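Local coordinates for protein phosphoribosylaminoimidazole-succinocarboxamide synthase (Pyrococcus horikoshii, PDB 3U55) that catalyses the ATP-dependent joining of L-aspartate to carboxyaminoimidazole ribonucleotide, giving SAICAR in de novo purine biosynthesis, at residues W47-L52 with Y224-Y228; M85-E89 with I141-I146; R93-G98 with C197-D201; I152-N157 with F174-F178. All coordinates share one frame; numbering follows the deposited sequence.

Contact 1: W47-L52 with Y224-Y228; sequences WLNAQL and YKEIY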
loop_
_atom_site.group_PDB
_atom_site.type_symbol
_atom_site.label_atom_id
_atom_site.label_comp_id
_atom_site.label_asym_id
_atom_site.label_seq_id
_atom_site.Cartn_x
_atom_site.Cartn_y
_atom_site.Cartn_z
ATOM N N TRP A 47 -32.917 -7.296 -2.853
ATOM C CA TRP A 47 -33.744 -6.420 -3.678
ATOM C C TRP A 47 -33.256 -4.976 -3.627
ATOM O O TRP A 47 -33.080 -4.341 -4.667
ATOM C CB TRP A 47 -35.218 -6.509 -3.265
ATOM C CG TRP A 47 -36.158 -5.830 -4.222
ATOM C CD1 TRP A 47 -36.787 -6.397 -5.299
ATOM C CD2 TRP A 47 -36.580 -4.462 -4.187
ATOM N NE1 TRP A 47 -37.572 -5.467 -5.936
ATOM C CE2 TRP A 47 -37.461 -4.269 -5.277
ATOM C CE3 TRP A 47 -36.296 -3.377 -3.343
ATOM C CZ2 TRP A 47 -38.062 -3.037 -5.545
ATOM C CZ3 TRP A 47 -36.896 -2.152 -3.610
ATOM C CH2 TRP A 47 -37.771 -1.995 -4.703
ATOM N N LEU A 48 -33.020 -4.474 -2.417
ATOM C CA LEU A 48 -32.524 -3.114 -2.225
ATOM C C LEU A 48 -31.175 -2.878 -2.902
ATOM O O LEU A 48 -31.013 -1.897 -3.630
ATOM C CB LEU A 48 -32.457 -2.768 -0.734
ATOM C CG LEU A 48 -33.832 -2.636 -0.068
ATOM C CD1 LEU A 48 -33.724 -2.814 1.448
ATOM C CD2 LEU A 48 -34.509 -1.310 -0.436
ATOM N N ASN A 49 -30.220 -3.774 -2.674
ATOM C CA ASN A 49 -28.896 -3.646 -3.294
ATOM C C ASN A 49 -28.944 -3.712 -4.823
ATOM O O ASN A 49 -28.233 -2.961 -5.502
ATOM C CB ASN A 49 -27.912 -4.675 -2.726
ATOM C CG ASN A 49 -27.548 -4.399 -1.273
ATOM O OD1 ASN A 49 -27.821 -3.324 -0.747
ATOM N ND2 ASN A 49 -26.941 -5.381 -0.618
ATOM N N ALA A 50 -29.796 -4.590 -5.356
ATOM C CA ALA A 50 -30.000 -4.688 -6.804
ATOM C C ALA A 50 -30.560 -3.381 -7.375
ATOM O O ALA A 50 -30.017 -2.841 -8.346
ATOM C CB ALA A 50 -30.914 -5.856 -7.144
ATOM N N GLN A 51 -31.628 -2.878 -6.753
ATOM C CA GLN A 51 -32.308 -1.659 -7.196
ATOM C C GLN A 51 -31.393 -0.438 -7.129
ATOM O O GLN A 51 -31.349 0.371 -8.065
ATOM C CB GLN A 51 -33.572 -1.400 -6.366
ATOM C CG GLN A 51 -34.682 -2.424 -6.548
ATOM C CD GLN A 51 -35.225 -2.478 -7.963
ATOM O OE1 GLN A 51 -35.617 -1.462 -8.534
ATOM N NE2 GLN A 51 -35.260 -3.673 -8.531
ATOM N N LEU A 52 -30.670 -0.313 -6.021
ATOM C CA LEU A 52 -29.739 0.802 -5.845
ATOM C C LEU A 52 -28.554 0.737 -6.818
ATOM O O LEU A 52 -28.101 1.771 -7.321
ATOM C CB LEU A 52 -29.278 0.895 -4.390
ATOM C CG LEU A 52 -30.373 1.350 -3.420
ATOM C CD1 LEU A 52 -29.976 1.067 -1.981
ATOM C CD2 LEU A 52 -30.718 2.828 -3.610
ATOM N N TYR A 224 -31.110 0.560 5.013
ATOM C CA TYR A 224 -31.047 0.409 3.554
ATOM C C TYR A 224 -32.315 0.937 2.878
ATOM O O TYR A 224 -32.252 1.482 1.771
ATOM C CB TYR A 224 -30.811 -1.059 3.161
ATOM C CG TYR A 224 -29.387 -1.580 3.313
ATOM C CD1 TYR A 224 -28.576 -1.194 4.389
ATOM C CD2 TYR A 224 -28.865 -2.494 2.394
ATOM C CE1 TYR A 224 -27.275 -1.693 4.536
ATOM C CE2 TYR A 224 -27.571 -2.995 2.531
ATOM C CZ TYR A 224 -26.785 -2.595 3.603
ATOM O OH TYR A 224 -25.504 -3.089 3.728
ATOM N N LYS A 225 -33.459 0.770 3.547
ATOM C CA LYS A 225 -34.727 1.334 3.072
ATOM C C LYS A 225 -34.663 2.856 3.042
ATOM O O LYS A 225 -35.132 3.482 2.089
ATOM C CB LYS A 225 -35.896 0.910 3.966
ATOM C CG LYS A 225 -36.426 -0.493 3.723
ATOM C CD LYS A 225 -37.522 -0.818 4.737
ATOM C CE LYS A 225 -38.229 -2.117 4.409
ATOM N NZ LYS A 225 -39.279 -2.446 5.416
ATOM N N GLU A 226 -34.081 3.435 4.091
ATOM C CA GLU A 226 -33.978 4.884 4.243
ATOM C C GLU A 226 -33.177 5.477 3.086
ATOM O O GLU A 226 -33.587 6.475 2.493
ATOM C CB GLU A 226 -33.329 5.235 5.587
ATOM C CG GLU A 226 -34.102 6.265 6.410
ATOM C CD GLU A 226 -33.613 7.685 6.206
ATOM O OE1 GLU A 226 -34.327 8.479 5.551
ATOM O OE2 GLU A 226 -32.518 8.012 6.711
ATOM N N ILE A 227 -32.048 4.844 2.765
ATOM C CA ILE A 227 -31.248 5.200 1.591
ATOM C C ILE A 227 -32.095 5.140 0.324
ATOM O O ILE A 227 -32.129 6.098 -0.452
ATOM C CB ILE A 227 -29.996 4.282 1.441
ATOM C CG1 ILE A 227 -28.958 4.598 2.518
ATOM C CG2 ILE A 227 -29.379 4.403 0.043
ATOM C CD1 ILE A 227 -28.268 5.969 2.372
ATOM N N TYR A 228 -32.790 4.018 0.132
ATOM C CA TYR A 228 -33.622 3.821 -1.045
ATOM C C TYR A 228 -34.700 4.903 -1.152
ATOM O O TYR A 228 -34.925 5.453 -2.230
ATOM C CB TYR A 228 -34.249 2.419 -1.045
ATOM C CG TYR A 228 -35.160 2.150 -2.227
ATOM C CD1 TYR A 228 -36.507 2.516 -2.190
ATOM C CD2 TYR A 228 -34.679 1.530 -3.381
ATOM C CE1 TYR A 228 -37.351 2.281 -3.273
ATOM C CE2 TYR A 228 -35.522 1.285 -4.472
ATOM C CZ TYR A 228 -36.855 1.662 -4.406
ATOM O OH TYR A 228 -37.700 1.429 -5.468
#

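Contact 2: M85-E89 with I141-I146; sequences MYPLE and ISLDEI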
loop_
_atom_site.group_PDB
_atom_site.type_symbol
_atom_site.label_atom_id
_atom_site.label_comp_id
_atom_site.label_asym_id
_atom_site.label_seq_id
_atom_site.Cartn_x
_atom_site.Cartn_y
_atom_site.Cartn_z
ATOM N N MET A 85 -11.896 -9.732 -15.747
ATOM C CA MET A 85 -11.864 -8.957 -14.511
ATOM C C MET A 85 -10.453 -8.689 -14.019
ATOM O O MET A 85 -9.597 -9.568 -14.056
ATOM C CB MET A 85 -12.683 -9.652 -13.415
ATOM C CG MET A 85 -14.200 -9.663 -13.652
ATOM S SD MET A 85 -14.989 -8.031 -13.701
ATOM C CE MET A 85 -14.724 -7.499 -12.000
ATOM N N TYR A 86 -10.209 -7.467 -13.554
ATOM C CA TYR A 86 -8.979 -7.178 -12.818
ATOM C C TYR A 86 -9.109 -7.743 -11.406
ATOM O O TYR A 86 -10.177 -7.624 -10.793
ATOM C CB TYR A 86 -8.724 -5.673 -12.723
ATOM C CG TYR A 86 -8.357 -5.012 -14.029
ATOM C CD1 TYR A 86 -7.072 -5.140 -14.559
ATOM C CD2 TYR A 86 -9.292 -4.255 -14.734
ATOM C CE1 TYR A 86 -6.723 -4.533 -15.757
ATOM C CE2 TYR A 86 -8.958 -3.644 -15.936
ATOM C CZ TYR A 86 -7.674 -3.781 -16.439
ATOM O OH TYR A 86 -7.339 -3.168 -17.630
ATOM N N PRO A 87 -8.019 -8.331 -10.872
ATOM C CA PRO A 87 -8.037 -8.851 -9.507
ATOM C C PRO A 87 -7.846 -7.715 -8.494
ATOM O O PRO A 87 -6.954 -7.784 -7.650
ATOM C CB PRO A 87 -6.843 -9.816 -9.484
ATOM C CG PRO A 87 -5.898 -9.273 -10.478
ATOM C CD PRO A 87 -6.723 -8.569 -11.542
ATOM N N LEU A 88 -8.685 -6.684 -8.595
ATOM C CA LEU A 88 -8.556 -5.490 -7.759
ATOM C C LEU A 88 -9.845 -5.118 -7.059
ATOM O O LEU A 88 -10.934 -5.311 -7.595
ATOM C CB LEU A 88 -8.117 -4.277 -8.592
ATOM C CG LEU A 88 -6.804 -4.304 -9.377
ATOM C CD1 LEU A 88 -6.718 -3.072 -10.291
ATOM C CD2 LEU A 88 -5.598 -4.384 -8.439
ATOM N N GLU A 89 -9.698 -4.569 -5.854
ATOM C CA GLU A 89 -10.742 -3.769 -5.238
ATOM C C GLU A 89 -10.189 -2.349 -5.137
ATOM O O GLU A 89 -9.098 -2.141 -4.612
ATOM C CB GLU A 89 -11.127 -4.332 -3.869
ATOM C CG GLU A 89 -11.902 -5.650 -3.976
ATOM C CD GLU A 89 -12.127 -6.340 -2.636
ATOM O OE1 GLU A 89 -12.640 -7.479 -2.650
ATOM O OE2 GLU A 89 -11.795 -5.755 -1.580
ATOM N N ILE A 141 -0.766 -5.713 -14.644
ATOM C CA ILE A 141 -1.531 -4.493 -14.870
ATOM C C ILE A 141 -0.597 -3.300 -15.106
ATOM O O ILE A 141 0.124 -2.872 -14.197
ATOM C CB ILE A 141 -2.486 -4.181 -13.684
ATOM C CG1 ILE A 141 -3.331 -5.414 -13.324
ATOM C CG2 ILE A 141 -3.373 -2.994 -14.029
ATOM C CD1 ILE A 141 -4.086 -5.298 -11.998
ATOM N N SER A 142 -0.635 -2.756 -16.320
ATOM C CA SER A 142 0.278 -1.689 -16.722
ATOM C C SER A 142 -0.022 -0.399 -15.970
ATOM O O SER A 142 -1.134 -0.200 -15.470
ATOM C CB SER A 142 0.201 -1.446 -18.235
ATOM O OG SER A 142 -1.006 -0.780 -18.584
ATOM N N LEU A 143 0.970 0.483 -15.898
ATOM C CA LEU A 143 0.761 1.770 -15.246
ATOM C C LEU A 143 -0.332 2.599 -15.939
ATOM O O LEU A 143 -1.090 3.300 -15.268
ATOM C CB LEU A 143 2.072 2.549 -15.158
ATOM C CG LEU A 143 2.084 3.865 -14.378
ATOM C CD1 LEU A 143 1.646 3.656 -12.921
ATOM C CD2 LEU A 143 3.470 4.493 -14.454
ATOM N N ASP A 144 -0.411 2.519 -17.271
ATOM C CA ASP A 144 -1.484 3.196 -18.013
ATOM C C ASP A 144 -2.864 2.674 -17.602
ATOM O O ASP A 144 -3.810 3.456 -17.438
ATOM C CB ASP A 144 -1.292 3.064 -19.539
ATOM C CG ASP A 144 -2.350 3.830 -20.334
ATOM O OD1 ASP A 144 -2.386 5.078 -20.250
ATOM O OD2 ASP A 144 -3.150 3.187 -21.046
ATOM N N GLU A 145 -2.982 1.359 -17.428
ATOM C CA GLU A 145 -4.243 0.772 -16.962
ATOM C C GLU A 145 -4.590 1.247 -15.555
ATOM O O GLU A 145 -5.736 1.614 -15.280
ATOM C CB GLU A 145 -4.178 -0.749 -16.983
ATOM C CG GLU A 145 -4.355 -1.354 -18.366
ATOM C CD GLU A 145 -3.982 -2.818 -18.380
ATOM O OE1 GLU A 145 -2.773 -3.124 -18.338
ATOM O OE2 GLU A 145 -4.891 -3.664 -18.431
ATOM N N ILE A 146 -3.598 1.242 -14.670
ATOM C CA ILE A 146 -3.808 1.736 -13.307
ATOM C C ILE A 146 -4.257 3.197 -13.304
ATOM O O ILE A 146 -5.204 3.550 -12.607
ATOM C CB ILE A 146 -2.567 1.535 -12.423
ATOM C CG1 ILE A 146 -2.393 0.047 -12.113
ATOM C CG2 ILE A 146 -2.701 2.338 -11.109
ATOM C CD1 ILE A 146 -3.530 -0.573 -11.272
#

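Contact 3: R93-G98 with C197-D201; sequences RNVVAG and CRFWD. With SO4 (sulfate ion), chain B.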
loop_
_atom_site.group_PDB
_atom_site.type_symbol
_atom_site.label_atom_id
_atom_site.label_comp_id
_atom_site.label_asym_id
_atom_site.label_seq_id
_atom_site.Cartn_x
_atom_site.Cartn_y
_atom_site.Cartn_z
ATOM N N ARG A 93 -11.877 7.201 -0.876
ATOM C CA ARG A 93 -12.252 7.661 0.467
ATOM C C ARG A 93 -12.232 9.195 0.542
ATOM O O ARG A 93 -11.242 9.835 0.175
ATOM C CB ARG A 93 -11.328 7.035 1.533
ATOM C CG ARG A 93 -10.778 5.625 1.155
ATOM C CD ARG A 93 -9.968 4.949 2.285
ATOM N NE ARG A 93 -10.878 4.433 3.293
ATOM C CZ ARG A 93 -11.041 3.159 3.639
ATOM N NH1 ARG A 93 -10.314 2.168 3.115
ATOM N NH2 ARG A 93 -11.944 2.885 4.559
ATOM N N ASN A 94 -13.348 9.758 1.009
ATOM C CA ASN A 94 -13.527 11.201 1.183
ATOM C C ASN A 94 -13.460 11.609 2.653
ATOM O O ASN A 94 -13.022 12.721 2.994
ATOM C CB ASN A 94 -14.886 11.615 0.631
ATOM C CG ASN A 94 -15.021 11.343 -0.848
ATOM O OD1 ASN A 94 -14.204 11.806 -1.656
ATOM N ND2 ASN A 94 -16.055 10.597 -1.218
ATOM N N VAL A 95 -13.914 10.702 3.511
ATOM C CA VAL A 95 -13.971 10.912 4.952
ATOM C C VAL A 95 -13.294 9.715 5.606
ATOM O O VAL A 95 -13.430 8.585 5.119
ATOM C CB VAL A 95 -15.439 11.030 5.423
ATOM C CG1 VAL A 95 -15.533 11.131 6.941
ATOM C CG2 VAL A 95 -16.122 12.220 4.760
ATOM N N VAL A 96 -12.549 9.953 6.688
ATOM C CA VAL A 96 -11.844 8.862 7.381
ATOM C C VAL A 96 -12.829 7.923 8.091
ATOM O O VAL A 96 -13.676 8.352 8.884
ATOM C CB VAL A 96 -10.760 9.382 8.368
ATOM C CG1 VAL A 96 -10.165 8.250 9.172
ATOM C CG2 VAL A 96 -9.648 10.124 7.616
ATOM N N ALA A 97 -12.712 6.636 7.771
ATOM C CA ALA A 97 -13.537 5.587 8.361
ATOM C C ALA A 97 -12.861 4.252 8.084
ATOM O O ALA A 97 -11.923 4.184 7.289
ATOM C CB ALA A 97 -14.944 5.611 7.757
ATOM N N GLY A 98 -13.331 3.199 8.750
ATOM C CA GLY A 98 -12.868 1.837 8.490
ATOM C C GLY A 98 -11.375 1.627 8.642
ATOM O O GLY A 98 -10.761 2.132 9.588
ATOM N N CYS A 197 -20.497 0.763 -0.077
ATOM C CA CYS A 197 -20.257 2.183 0.170
ATOM C C CYS A 197 -20.494 2.473 1.641
ATOM O O CYS A 197 -21.294 1.796 2.289
ATOM C CB CYS A 197 -21.231 3.047 -0.626
ATOM S SG CYS A 197 -21.294 2.816 -2.409
ATOM N N ARG A 198 -19.809 3.484 2.160
ATOM C CA ARG A 198 -20.230 4.089 3.419
ATOM C C ARG A 198 -21.036 5.349 3.136
ATOM O O ARG A 198 -20.573 6.258 2.435
ATOM C CB ARG A 198 -19.047 4.358 4.353
ATOM C CG ARG A 198 -18.548 3.106 5.040
ATOM C CD ARG A 198 -17.435 3.397 6.035
ATOM N NE ARG A 198 -17.003 2.163 6.697
ATOM C CZ ARG A 198 -16.036 1.366 6.243
ATOM N NH1 ARG A 198 -15.371 1.672 5.137
ATOM N NH2 ARG A 198 -15.716 0.264 6.906
ATOM N N PHE A 199 -22.265 5.360 3.653
ATOM C CA PHE A 199 -23.213 6.462 3.495
ATOM C C PHE A 199 -23.585 6.991 4.880
ATOM O O PHE A 199 -24.074 6.230 5.706
ATOM C CB PHE A 199 -24.521 5.973 2.854
ATOM C CG PHE A 199 -24.399 5.438 1.443
ATOM C CD1 PHE A 199 -23.682 6.117 0.457
ATOM C CD2 PHE A 199 -25.086 4.281 1.088
ATOM C CE1 PHE A 199 -23.628 5.627 -0.850
ATOM C CE2 PHE A 199 -25.036 3.780 -0.219
ATOM C CZ PHE A 199 -24.307 4.453 -1.188
ATOM N N TRP A 200 -23.365 8.282 5.133
ATOM C CA TRP A 200 -23.771 8.904 6.404
ATOM C C TRP A 200 -24.855 9.950 6.165
ATOM O O TRP A 200 -24.796 10.696 5.186
ATOM C CB TRP A 200 -22.582 9.584 7.091
ATOM C CG TRP A 200 -21.535 8.668 7.660
ATOM C CD1 TRP A 200 -21.510 7.298 7.615
ATOM C CD2 TRP A 200 -20.329 9.066 8.329
ATOM N NE1 TRP A 200 -20.376 6.825 8.226
ATOM C CE2 TRP A 200 -19.634 7.886 8.676
ATOM C CE3 TRP A 200 -19.772 10.306 8.669
ATOM C CZ2 TRP A 200 -18.408 7.907 9.344
ATOM C CZ3 TRP A 200 -18.551 10.327 9.344
ATOM C CH2 TRP A 200 -17.885 9.135 9.671
ATOM N N ASP A 201 -25.840 10.022 7.060
ATOM C CA ASP A 201 -26.815 11.110 6.985
ATOM C C ASP A 201 -26.081 12.442 7.158
ATOM O O ASP A 201 -25.235 12.567 8.037
ATOM C CB ASP A 201 -27.902 10.964 8.051
ATOM C CG ASP A 201 -28.828 12.169 8.096
ATOM O OD1 ASP A 201 -29.552 12.396 7.114
ATOM O OD2 ASP A 201 -28.811 12.899 9.101
HETATM S S SO4 B . -12.516 -0.769 4.879
HETATM O O1 SO4 B . -12.382 0.585 5.385
HETATM O O2 SO4 B . -13.897 -1.036 4.495
HETATM O O3 SO4 B . -11.620 -0.913 3.731
HETATM O O4 SO4 B . -12.142 -1.716 5.922
#

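Contact 4: I152-N157 with F174-F178; sequences IALKVN and FKLEF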
loop_
_atom_site.group_PDB
_atom_site.type_symbol
_atom_site.label_atom_id
_atom_site.label_comp_id
_atom_site.label_asym_id
_atom_site.label_seq_id
_atom_site.Cartn_x
_atom_site.Cartn_y
_atom_site.Cartn_z
ATOM N N ILE A 152 -11.117 6.941 -13.622
ATOM C CA ILE A 152 -12.521 6.543 -13.612
ATOM C C ILE A 152 -13.078 6.599 -12.179
ATOM O O ILE A 152 -14.116 7.213 -11.938
ATOM C CB ILE A 152 -12.739 5.124 -14.211
ATOM C CG1 ILE A 152 -12.373 5.089 -15.702
ATOM C CG2 ILE A 152 -14.193 4.691 -14.037
ATOM C CD1 ILE A 152 -12.172 3.652 -16.260
ATOM N N ALA A 153 -12.369 5.977 -11.237
ATOM C CA ALA A 153 -12.808 5.937 -9.841
ATOM C C ALA A 153 -13.004 7.333 -9.254
ATOM O O ALA A 153 -13.983 7.578 -8.541
ATOM C CB ALA A 153 -11.815 5.137 -8.991
ATOM N N LEU A 154 -12.077 8.242 -9.550
ATOM C CA LEU A 154 -12.183 9.619 -9.063
ATOM C C LEU A 154 -13.340 10.389 -9.697
ATOM O O LEU A 154 -13.977 11.202 -9.027
ATOM C CB LEU A 154 -10.856 10.371 -9.243
ATOM C CG LEU A 154 -9.746 9.970 -8.267
ATOM C CD1 LEU A 154 -8.426 10.616 -8.664
ATOM C CD2 LEU A 154 -10.108 10.321 -6.821
ATOM N N LYS A 155 -13.607 10.146 -10.982
ATOM C CA LYS A 155 -14.776 10.748 -11.635
ATOM C C LYS A 155 -16.083 10.204 -11.040
ATOM O O LYS A 155 -16.985 10.977 -10.696
ATOM C CB LYS A 155 -14.731 10.549 -13.158
ATOM C CG LYS A 155 -15.962 11.090 -13.875
ATOM C CD LYS A 155 -15.825 11.071 -15.386
ATOM C CE LYS A 155 -17.172 11.432 -16.018
ATOM N NZ LYS A 155 -17.115 11.415 -17.510
ATOM N N VAL A 156 -16.170 8.879 -10.912
ATOM C CA VAL A 156 -17.293 8.216 -10.234
ATOM C C VAL A 156 -17.528 8.842 -8.864
ATOM O O VAL A 156 -18.669 9.157 -8.499
ATOM C CB VAL A 156 -17.049 6.692 -10.083
ATOM C CG1 VAL A 156 -18.084 6.049 -9.141
ATOM C CG2 VAL A 156 -17.062 6.009 -11.468
ATOM N N ASN A 157 -16.444 9.027 -8.114
ATOM C CA ASN A 157 -16.533 9.671 -6.808
ATOM C C ASN A 157 -17.233 11.024 -6.892
ATOM O O ASN A 157 -18.176 11.259 -6.149
ATOM C CB ASN A 157 -15.157 9.806 -6.171
ATOM C CG ASN A 157 -15.216 10.360 -4.747
ATOM O OD1 ASN A 157 -16.074 9.984 -3.943
ATOM N ND2 ASN A 157 -14.291 11.262 -4.435
ATOM N N PHE A 174 -16.200 4.244 -0.852
ATOM C CA PHE A 174 -16.847 3.170 -1.615
ATOM C C PHE A 174 -15.805 2.291 -2.285
ATOM O O PHE A 174 -14.653 2.704 -2.461
ATOM C CB PHE A 174 -17.864 3.714 -2.644
ATOM C CG PHE A 174 -17.260 4.604 -3.689
ATOM C CD1 PHE A 174 -16.926 4.098 -4.938
ATOM C CD2 PHE A 174 -17.022 5.952 -3.425
ATOM C CE1 PHE A 174 -16.360 4.912 -5.919
ATOM C CE2 PHE A 174 -16.461 6.784 -4.405
ATOM C CZ PHE A 174 -16.121 6.255 -5.657
ATOM N N LYS A 175 -16.220 1.080 -2.644
ATOM C CA LYS A 175 -15.336 0.093 -3.251
ATOM C C LYS A 175 -15.831 -0.274 -4.645
ATOM O O LYS A 175 -17.011 -0.601 -4.827
ATOM C CB LYS A 175 -15.268 -1.150 -2.366
ATOM C CG LYS A 175 -14.232 -2.176 -2.797
ATOM N N LEU A 176 -14.926 -0.208 -5.619
ATOM C CA LEU A 176 -15.233 -0.586 -6.998
ATOM C C LEU A 176 -14.408 -1.771 -7.479
ATOM O O LEU A 176 -13.308 -2.031 -6.982
ATOM C CB LEU A 176 -14.982 0.584 -7.954
ATOM C CG LEU A 176 -15.710 1.917 -7.751
ATOM C CD1 LEU A 176 -15.245 2.908 -8.815
ATOM C CD2 LEU A 176 -17.232 1.782 -7.762
ATOM N N GLU A 177 -14.949 -2.477 -8.466
ATOM C CA GLU A 177 -14.182 -3.463 -9.225
ATOM C C GLU A 177 -14.330 -3.124 -10.703
ATOM O O GLU A 177 -15.288 -2.469 -11.099
ATOM C CB GLU A 177 -14.666 -4.886 -8.928
ATOM C CG GLU A 177 -14.618 -5.250 -7.441
ATOM C CD GLU A 177 -14.799 -6.739 -7.176
ATOM O OE1 GLU A 177 -14.813 -7.535 -8.139
ATOM O OE2 GLU A 177 -14.913 -7.110 -5.992
ATOM N N PHE A 178 -13.363 -3.561 -11.501
ATOM C CA PHE A 178 -13.299 -3.248 -12.919
ATOM C C PHE A 178 -12.882 -4.480 -13.698
ATOM O O PHE A 178 -12.238 -5.387 -13.160
ATOM C CB PHE A 178 -12.247 -2.173 -13.188
ATOM C CG PHE A 178 -12.585 -0.815 -12.625
ATOM C CD1 PHE A 178 -13.251 0.127 -13.403
ATOM C CD2 PHE A 178 -12.203 -0.475 -11.329
ATOM C CE1 PHE A 178 -13.550 1.388 -12.895
ATOM C CE2 PHE A 178 -12.495 0.783 -10.810
ATOM C CZ PHE A 178 -13.169 1.717 -11.599
#

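Contact 1: W47-L52 with Y224-Y228
The ring of Y228 is a knob in a hole made by W47, L48, Q51 and L52 of the facing helix. It leaves its own helix with CG anti to the backbone N (chi1 179°), which carries the phenol across to the indole. W47 CZ3 stands over one ring face, 3.8 Å from Y228 CE2, while the phenolic oxygen comes to the indole edge, Y228 OH to W47 CH2 at 3.5 Å. The two six-membered rings meet obliquely, their planes 51° apart. Q51 CB closes on the edge of the phenol at CE2. Near the base of the knob the two methyls of L48 part company: CD2 lies against Y228 CB, 3.8 Å away, and CD1 against Y224 CB. One turn further on, L52 splits similarly, CD1 meeting I227 CG2 at 3.9 Å and CD2 lying by Y228 CA. At the other flank N49 OD1 approaches Y224 CE2 obliquely, at 3.3 Å. Behind this first shell, Q51 lays its CG over the centre of the indole, F238 meets the same indole, and Y224 OH is tied to D195. The helices run nearly parallel, the axes of the short segments 10.3 Å apart and inclined by 27°, with L48 opposite Y224 and L52 opposite Y228. The union of helices 45-62 and 220-232 is therefore held mainly by apolar and aromatic packing; N49 OD1 is buried by it without a hydrogen-bonding partner in the model and lies close to the Y224 ring.

Contact 2: M85-E89 with I141-I146
Y86 and E145 both put CG anti to the carbonyl carbon (chi1 -69° and -78°), which turns phenol and carboxylate toward each other, and the glutamate then runs on extended to its carboxylate (chi2 167°). The result is a short hydrogen bond, Y86 OH donating to E145 OE2 at 2.6 Å. The oxygen lies at the edge of the phenol ring, near its plane, and is met on its anti side, slightly out of the carboxylate plane. Ring and carboxylate are steeply turned against each other. K180 forms a salt bridge with the same OE2, so this oxygen has a positive as well as a phenolic partner, which would favour the charged form of the acid. The other oxygen is occupied by the start of helix 143-165, where S142 and E145 make a capping box: E145 N donates to S142 OG at 3.1 Å, and S142 N returns the bond to E145 OE1 at 3.0 Å, coming from above the carboxylate plane. S142 OG also donates to OE1, on the anti lone pair, so both carboxylate oxygens are engaged and the group's rotation is fixed. Beside these polar groups I141 CD1 serves as the apolar meeting point. It touches Y86 CD1 obliquely at 3.9 Å and meets the end of L88 tip to tip, 3.8 Å from L88 CD1, while P87 CD lies a little farther off. P87 is the centre of an inverse gamma turn within the broken strand 84-93, closed by a weak bond from L88 N to Y86 O. L88 CD1 also reaches I146 CD1, at 4.2 Å.

Contact 3: R93-G98 with C197-D201
O1 of a bound sulfate ion is gripped by R198 NH1, at 3.2 Å, and by R93 NH2, which comes almost straight, though its modelled distance is too short to be trusted. The anion thus joins strand 197-201 to the end of strand 84-93 and the loop that follows it. Both terminal nitrogens of R198 hold O2, NH1 at 3.1 Å and NH2 at 3.3 Å, and R93 NH1 gives O3 a weak bond. Both guanidinium groups offer the anion an edge, their planes 25° apart, and S99 N adds a backbone donor. R198 is extended from CG to NE (chi3 179°), which carries the guanidinium from its strand to the anion; D211 holds its NE, D173 its NH1, and E118 pairs with R93 NH1. G98 CA lies over one face of the R198 guanidinium, 3.6 Å from NH2, and A97 CB rests on R198 CD at 3.8 Å. Further along, V95 CG1 packs obliquely on W200 CZ3 at 3.9 Å. The sulfate probably comes from the crystallisation liquor. Two arginines held in place by acids, and converging on one tetrahedral anion, are consistent with a site for a phosphate group, perhaps that of the ribonucleotide substrate.

Contact 4: I152-N157 with F174-F178
F174 leads the packing of helix 143-165 on the antiparallel sheet, a layered alpha/beta arrangement in which the axes of helix 152-157 and strand 174-176 approach to 10.4 Å at 140°. Its CB lies against C197 SG of the next strand. From there the ring takes the crowded position between backbone N and carbonyl carbon (chi1 61°) and points its far edge at the helix. On one side of the ring CE1 meets V156 CG1 obliquely at 3.8 Å. On the other, CE2 has N157 OD1 at 3.3 Å and N157 CB at 3.7 Å. CZ, the tip, faces N157 CA at 3.6 Å and the carbonyl A153 O at 3.8 Å, which lies in the ring plane. Both oxygens thus look at the ring's C-H edge, where the positive end of each C-H bond should suit them. Each has a stronger partner: A153 O receives N157 N within the helix, and N157 OD1 receives N94 ND2. The N157 amide and the F174 ring have their planes 34° apart. Next along the strand, L176 sends CD1 into the helix backbone at A153 CA, 4.0 Å away, with V156 CG1 close by. L154, pointing away from strand 174-176, packs on Y134 of the second subunit. F178 ends the row: I152 CG2 sits at the edge of its ring, 3.6 Å from CE1.

How the contacts relate
From the N terminus, helix 45-62 opens contact 1, which closes only at helix 220-232 near the C terminus and encloses the other three. Strand 84-93 opens contact 2, and contact 3 opens just after, at 93-98, before contact 2 closes at 141-146; these two cross. Contact 4, between 152-157 and 174-178, follows contact 2 in series and is nested inside contact 3, which closes at strand 197-201. Contacts 2 and 4 fasten the start of helix 143-165, with the residues just before it, and a stretch nearer its middle to neighbouring strands, joined by a probable hydrogen bond from Y86 N to F178 O. I227 CD1 packs on F199 CB, linking contact 1 to contact 3.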